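Local coordinates for protein 4-alpha-glucanotransferase (PDB 6M6T) that belongs to the amylomaltases, glucanotransferase enzymes built on a TIM-barrel fold, and binds glycan ligands in its pockets, at residues Met448-Ser458 / Trp472-Arg483. Residues are numbered along the deposited sequence; the frame is centred on the assembly and turned at random.
Sequences MQDLLDKPADS and WRMRKEDLTENR
Gln449 lies flat on one face of the Trp472 indole, its amide plane 8° from the ring plane. Its CG sits above the centre of the six-membered ring, a CH-pi contact of 3.8 Å to the centroid, and its CD rests 3.6 Å from Trp472 CE3. A bend at chi2 (87°) lays the amide along the ring, and a nearly straight bond from Gln449 NE2 to Ser458 O, 3.1 Å long, fixes its rotation. Around the ring's edge come Met448 CG, in the ring plane near CH2, then Leu452 CD1, and Lys454 NZ beside NE1. Strand 443-447 of the parallel barrel runs straight into helix 448-451, which a Schellman motif ends with Asp453 at C-prime; the returning chain 472-483 packs against this short helix on its way into helix 481-493. The side chain of Gln449 is about 13 Å from a bound 1,5-anhydro-D-glucitol. The two methyls of Leu452 part company: CD1 meets Met474 CG at 3.6 Å, the side chains crossing at about a right angle, while CD2 reaches Leu479 CD1. Arg483 folds back at chi2 (-52°), bringing its CD alongside Leu451 O and its CG against Leu452 CD2. On the polar flank, Lys454 NZ and Arg475 NH1 stand 3.7 Å apart but share the carboxylate of Glu98, which would offset their like charges. A water accepts from both Lys454 NZ and Arg475 N, and Asp478 OD1 takes a 2.9 Å salt bridge from Arg475 NH2.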
loop_
_atom_site.group_PDB
_atom_site.type_symbol
_atom_site.label_atom_id
_atom_site.label_comp_id
_atom_site.label_asym_id
_atom_site.label_seq_id
_atom_site.Cartn_x
_atom_site.Cartn_y
_atom_site.Cartn_z
ATOM N N MET A 448 7.111 -5.119 11.691
ATOM C CA MET A 448 7.495 -4.352 12.873
ATOM C C MET A 448 6.645 -4.693 14.097
ATOM O O MET A 448 7.109 -4.527 15.232
ATOM C CB MET A 448 7.427 -2.848 12.566
ATOM C CG MET A 448 7.729 -1.929 13.752
ATOM S SD MET A 448 9.428 -2.056 14.352
ATOM C CE MET A 448 10.320 -1.622 12.896
ATOM N N GLN A 449 5.423 -5.192 13.897
ATOM C CA GLN A 449 4.631 -5.665 15.031
ATOM C C GLN A 449 5.373 -6.750 15.792
ATOM O O GLN A 449 5.581 -6.644 17.009
ATOM C CB GLN A 449 3.279 -6.198 14.555
ATOM C CG GLN A 449 2.194 -5.166 14.343
ATOM C CD GLN A 449 2.245 -4.572 12.948
ATOM O OE1 GLN A 449 3.329 -4.390 12.357
ATOM N NE2 GLN A 449 1.071 -4.277 12.403
ATOM N N ASP A 450 5.804 -7.798 15.073
ATOM C CA ASP A 450 6.381 -8.988 15.703
ATOM C C ASP A 450 7.770 -8.730 16.268
ATOM O O ASP A 450 8.155 -9.350 17.262
ATOM C CB ASP A 450 6.418 -10.125 14.690
ATOM C CG ASP A 450 5.065 -10.353 14.039
ATOM O OD1 ASP A 450 4.054 -10.323 14.785
ATOM O OD2 ASP A 450 5.012 -10.551 12.793
ATOM N N LEU A 451 8.532 -7.825 15.661
ATOM C CA LEU A 451 9.799 -7.412 16.252
ATOM C C LEU A 451 9.615 -6.872 17.670
ATOM O O LEU A 451 10.448 -7.122 18.546
ATOM C CB LEU A 451 10.464 -6.378 15.358
ATOM C CG LEU A 451 11.817 -5.971 15.885
ATOM C CD1 LEU A 451 12.885 -6.793 15.196
ATOM C CD2 LEU A 451 12.004 -4.495 15.643
ATOM N N LEU A 452 8.527 -6.148 17.926
ATOM C CA LEU A 452 8.218 -5.671 19.273
ATOM C C LEU A 452 7.313 -6.615 20.053
ATOM O O LEU A 452 6.849 -6.240 21.138
ATOM C CB LEU A 452 7.560 -4.293 19.228
ATOM C CG LEU A 452 8.147 -3.335 18.201
ATOM C CD1 LEU A 452 7.158 -2.199 17.936
ATOM C CD2 LEU A 452 9.509 -2.809 18.643
ATOM N N ASP A 453 7.026 -7.802 19.515
ATOM C CA ASP A 453 6.210 -8.808 20.194
ATOM C C ASP A 453 4.832 -8.250 20.564
ATOM O O ASP A 453 4.423 -8.266 21.725
ATOM C CB ASP A 453 6.942 -9.344 21.437
ATOM C CG ASP A 453 6.443 -10.730 21.883
ATOM O OD1 ASP A 453 6.418 -11.671 21.055
ATOM O OD2 ASP A 453 6.083 -10.888 23.074
ATOM N N LYS A 454 4.079 -7.737 19.515
ATOM C CA LYS A 454 2.802 -7.146 19.923
ATOM C C LYS A 454 1.657 -8.160 19.817
ATOM O O LYS A 454 1.729 -9.108 19.027
ATOM C CB LYS A 454 2.489 -5.912 19.070
ATOM C CG LYS A 454 3.251 -4.657 19.497
ATOM C CD LYS A 454 2.973 -4.326 20.958
ATOM C CE LYS A 454 3.395 -2.898 21.307
ATOM N NZ LYS A 454 2.548 -1.862 20.630
ATOM N N PRO A 455 0.568 -8.006 20.623
ATOM C CA PRO A 455 -0.477 -9.050 20.677
ATOM C C PRO A 455 -1.449 -9.015 19.504
ATOM O O PRO A 455 -1.250 -8.238 18.569
ATOM C CB PRO A 455 -1.199 -8.755 22.002
ATOM C CG PRO A 455 -0.347 -7.714 22.708
ATOM C CD PRO A 455 0.314 -6.952 21.615
ATOM N N ALA A 456 -2.505 -9.838 19.535
ATOM C CA ALA A 456 -3.362 -9.978 18.358
ATOM C C ALA A 456 -4.047 -8.676 17.971
ATOM O O ALA A 456 -4.409 -8.510 16.798
ATOM C CB ALA A 456 -4.417 -11.058 18.582
ATOM N N ASP A 457 -4.224 -7.750 18.925
ATOM C CA ASP A 457 -4.852 -6.460 18.637
ATOM C C ASP A 457 -4.165 -5.713 17.500
ATOM O O ASP A 457 -4.802 -4.872 16.849
ATOM C CB ASP A 457 -4.868 -5.558 19.899
ATOM C CG ASP A 457 -3.437 -5.227 20.456
ATOM O OD1 ASP A 457 -2.506 -4.862 19.686
ATOM O OD2 ASP A 457 -3.253 -5.300 21.697
ATOM N N SER A 458 -2.887 -6.009 17.244
ATOM C CA SER A 458 -2.006 -5.158 16.449
ATOM C C SER A 458 -2.073 -5.448 14.961
ATOM O O SER A 458 -1.360 -4.793 14.191
ATOM C CB SER A 458 -0.556 -5.312 16.920
ATOM O OG SER A 458 -0.241 -6.686 17.096
ATOM N N TRP A 472 -2.901 0.505 13.447
ATOM C CA TRP A 472 -1.774 0.295 14.347
ATOM C C TRP A 472 -0.742 1.408 14.203
ATOM O O TRP A 472 -0.328 1.760 13.094
ATOM C CB TRP A 472 -1.114 -1.049 14.088
ATOM C CG TRP A 472 -0.076 -1.353 15.103
ATOM C CD1 TRP A 472 -0.279 -1.678 16.414
ATOM C CD2 TRP A 472 1.338 -1.349 14.903
ATOM N NE1 TRP A 472 0.925 -1.893 17.039
ATOM C CE2 TRP A 472 1.934 -1.693 16.135
ATOM C CE3 TRP A 472 2.162 -1.086 13.802
ATOM C CZ2 TRP A 472 3.310 -1.779 16.295
ATOM C CZ3 TRP A 472 3.524 -1.165 13.968
ATOM C CH2 TRP A 472 4.086 -1.516 15.204
ATOM N N ARG A 473 -0.334 1.964 15.331
ATOM C CA ARG A 473 0.855 2.794 15.402
ATOM C C ARG A 473 1.776 2.213 16.468
ATOM O O ARG A 473 1.351 1.446 17.336
ATOM C CB ARG A 473 0.493 4.262 15.690
ATOM C CG ARG A 473 -0.243 4.938 14.534
ATOM C CD ARG A 473 -0.655 6.355 14.857
ATOM N NE ARG A 473 0.490 7.257 14.900
ATOM C CZ ARG A 473 0.596 8.309 15.714
ATOM N NH1 ARG A 473 -0.387 8.615 16.556
ATOM N NH2 ARG A 473 1.686 9.060 15.682
ATOM N N MET A 474 3.047 2.566 16.389
ATOM C CA MET A 474 4.065 2.001 17.268
ATOM C C MET A 474 4.608 3.061 18.222
ATOM O O MET A 474 5.048 4.136 17.790
ATOM C CB MET A 474 5.199 1.408 16.447
ATOM C CG MET A 474 6.483 1.216 17.209
ATOM S SD MET A 474 7.836 1.442 16.038
ATOM C CE MET A 474 7.617 3.189 15.728
ATOM N N ARG A 475 4.595 2.749 19.516
ATOM C CA ARG A 475 5.191 3.634 20.505
ATOM C C ARG A 475 6.711 3.619 20.378
ATOM O O ARG A 475 7.320 2.548 20.261
ATOM C CB ARG A 475 4.768 3.200 21.901
ATOM C CG ARG A 475 3.342 2.701 21.962
ATOM C CD ARG A 475 2.788 2.748 23.375
ATOM N NE ARG A 475 3.396 1.754 24.262
ATOM C CZ ARG A 475 2.955 0.505 24.386
ATOM N NH1 ARG A 475 1.913 0.095 23.668
ATOM N NH2 ARG A 475 3.560 -0.337 25.218
ATOM N N LYS A 476 7.320 4.814 20.382
ATOM C CA LYS A 476 8.780 4.925 20.439
ATOM C C LYS A 476 9.330 4.259 21.692
ATOM O O LYS A 476 10.466 3.767 21.700
ATOM C CB LYS A 476 9.198 6.401 20.395
ATOM C CG LYS A 476 10.610 6.675 19.857
ATOM C CD LYS A 476 10.703 8.076 19.232
ATOM C CE LYS A 476 11.896 8.229 18.270
ATOM N NZ LYS A 476 11.948 7.229 17.161
ATOM N N GLU A 477 8.521 4.231 22.751
ATOM C CA GLU A 477 8.856 3.515 23.973
ATOM C C GLU A 477 9.138 2.032 23.729
ATOM O O GLU A 477 9.859 1.406 24.508
ATOM C CB GLU A 477 7.699 3.699 24.956
ATOM C CG GLU A 477 7.709 2.803 26.176
ATOM C CD GLU A 477 6.492 3.031 27.053
ATOM O OE1 GLU A 477 5.559 3.730 26.590
ATOM O OE2 GLU A 477 6.471 2.523 28.199
ATOM N N ASP A 478 8.580 1.448 22.674
ATOM C CA ASP A 478 8.676 0.012 22.461
ATOM C C ASP A 478 9.863 -0.397 21.612
ATOM O O ASP A 478 10.146 -1.600 21.524
ATOM C CB ASP A 478 7.410 -0.517 21.799
ATOM C CG ASP A 478 6.313 -0.794 22.791
ATOM O OD1 ASP A 478 5.751 0.190 23.321
ATOM O OD2 ASP A 478 6.013 -1.987 23.034
ATOM N N LEU A 479 10.543 0.557 20.970
ATOM C CA LEU A 479 11.737 0.238 20.184
ATOM C C LEU A 479 12.986 0.286 21.074
ATOM O O LEU A 479 13.959 1.001 20.824
ATOM C CB LEU A 479 11.855 1.165 18.979
ATOM C CG LEU A 479 12.653 0.549 17.818
ATOM C CD1 LEU A 479 12.488 -0.977 17.757
ATOM C CD2 LEU A 479 12.308 1.172 16.462
ATOM N N THR A 480 12.930 -0.526 22.129
ATOM C CA THR A 480 14.044 -0.702 23.046
ATOM C C THR A 480 15.305 -1.160 22.309
ATOM O O THR A 480 15.243 -1.867 21.303
ATOM C CB THR A 480 13.648 -1.720 24.120
ATOM O OG1 THR A 480 13.646 -3.045 23.563
ATOM C CG2 THR A 480 12.247 -1.416 24.651
ATOM N N GLU A 481 16.463 -0.737 22.818
ATOM C CA GLU A 481 17.765 -1.172 22.309
ATOM C C GLU A 481 17.876 -2.695 22.219
ATOM O O GLU A 481 18.698 -3.239 21.477
ATOM C CB GLU A 481 18.893 -0.616 23.200
ATOM C CG GLU A 481 19.996 0.134 22.429
ATOM C CD GLU A 481 19.458 1.306 21.581
ATOM O OE1 GLU A 481 18.505 1.993 22.023
ATOM O OE2 GLU A 481 20.025 1.578 20.495
ATOM N N ASN A 482 17.099 -3.382 23.051
ATOM C CA ASN A 482 17.078 -4.844 23.034
ATOM C C ASN A 482 16.404 -5.381 21.767
ATOM O O ASN A 482 16.939 -6.290 21.116
ATOM C CB ASN A 482 16.384 -5.343 24.315
ATOM C CG ASN A 482 15.947 -6.788 24.257
ATOM O OD1 ASN A 482 14.876 -7.111 23.720
ATOM N ND2 ASN A 482 16.760 -7.671 24.850
ATOM N N ARG A 483 15.244 -4.821 21.383
ATOM C CA ARG A 483 14.618 -5.221 20.119
ATOM C C ARG A 483 15.566 -4.981 18.948
ATOM O O ARG A 483 15.731 -5.843 18.068
ATOM C CB ARG A 483 13.301 -4.471 19.880
ATOM C CG ARG A 483 12.261 -4.575 20.977
ATOM C CD ARG A 483 11.979 -6.012 21.368
ATOM N NE ARG A 483 10.758 -6.109 22.164
ATOM C CZ ARG A 483 10.569 -7.000 23.134
ATOM N NH1 ARG A 483 11.535 -7.872 23.418
ATOM N NH2 ARG A 483 9.420 -7.029 23.810
HETATM O O HOH W 1 4.633 0.165 19.905
#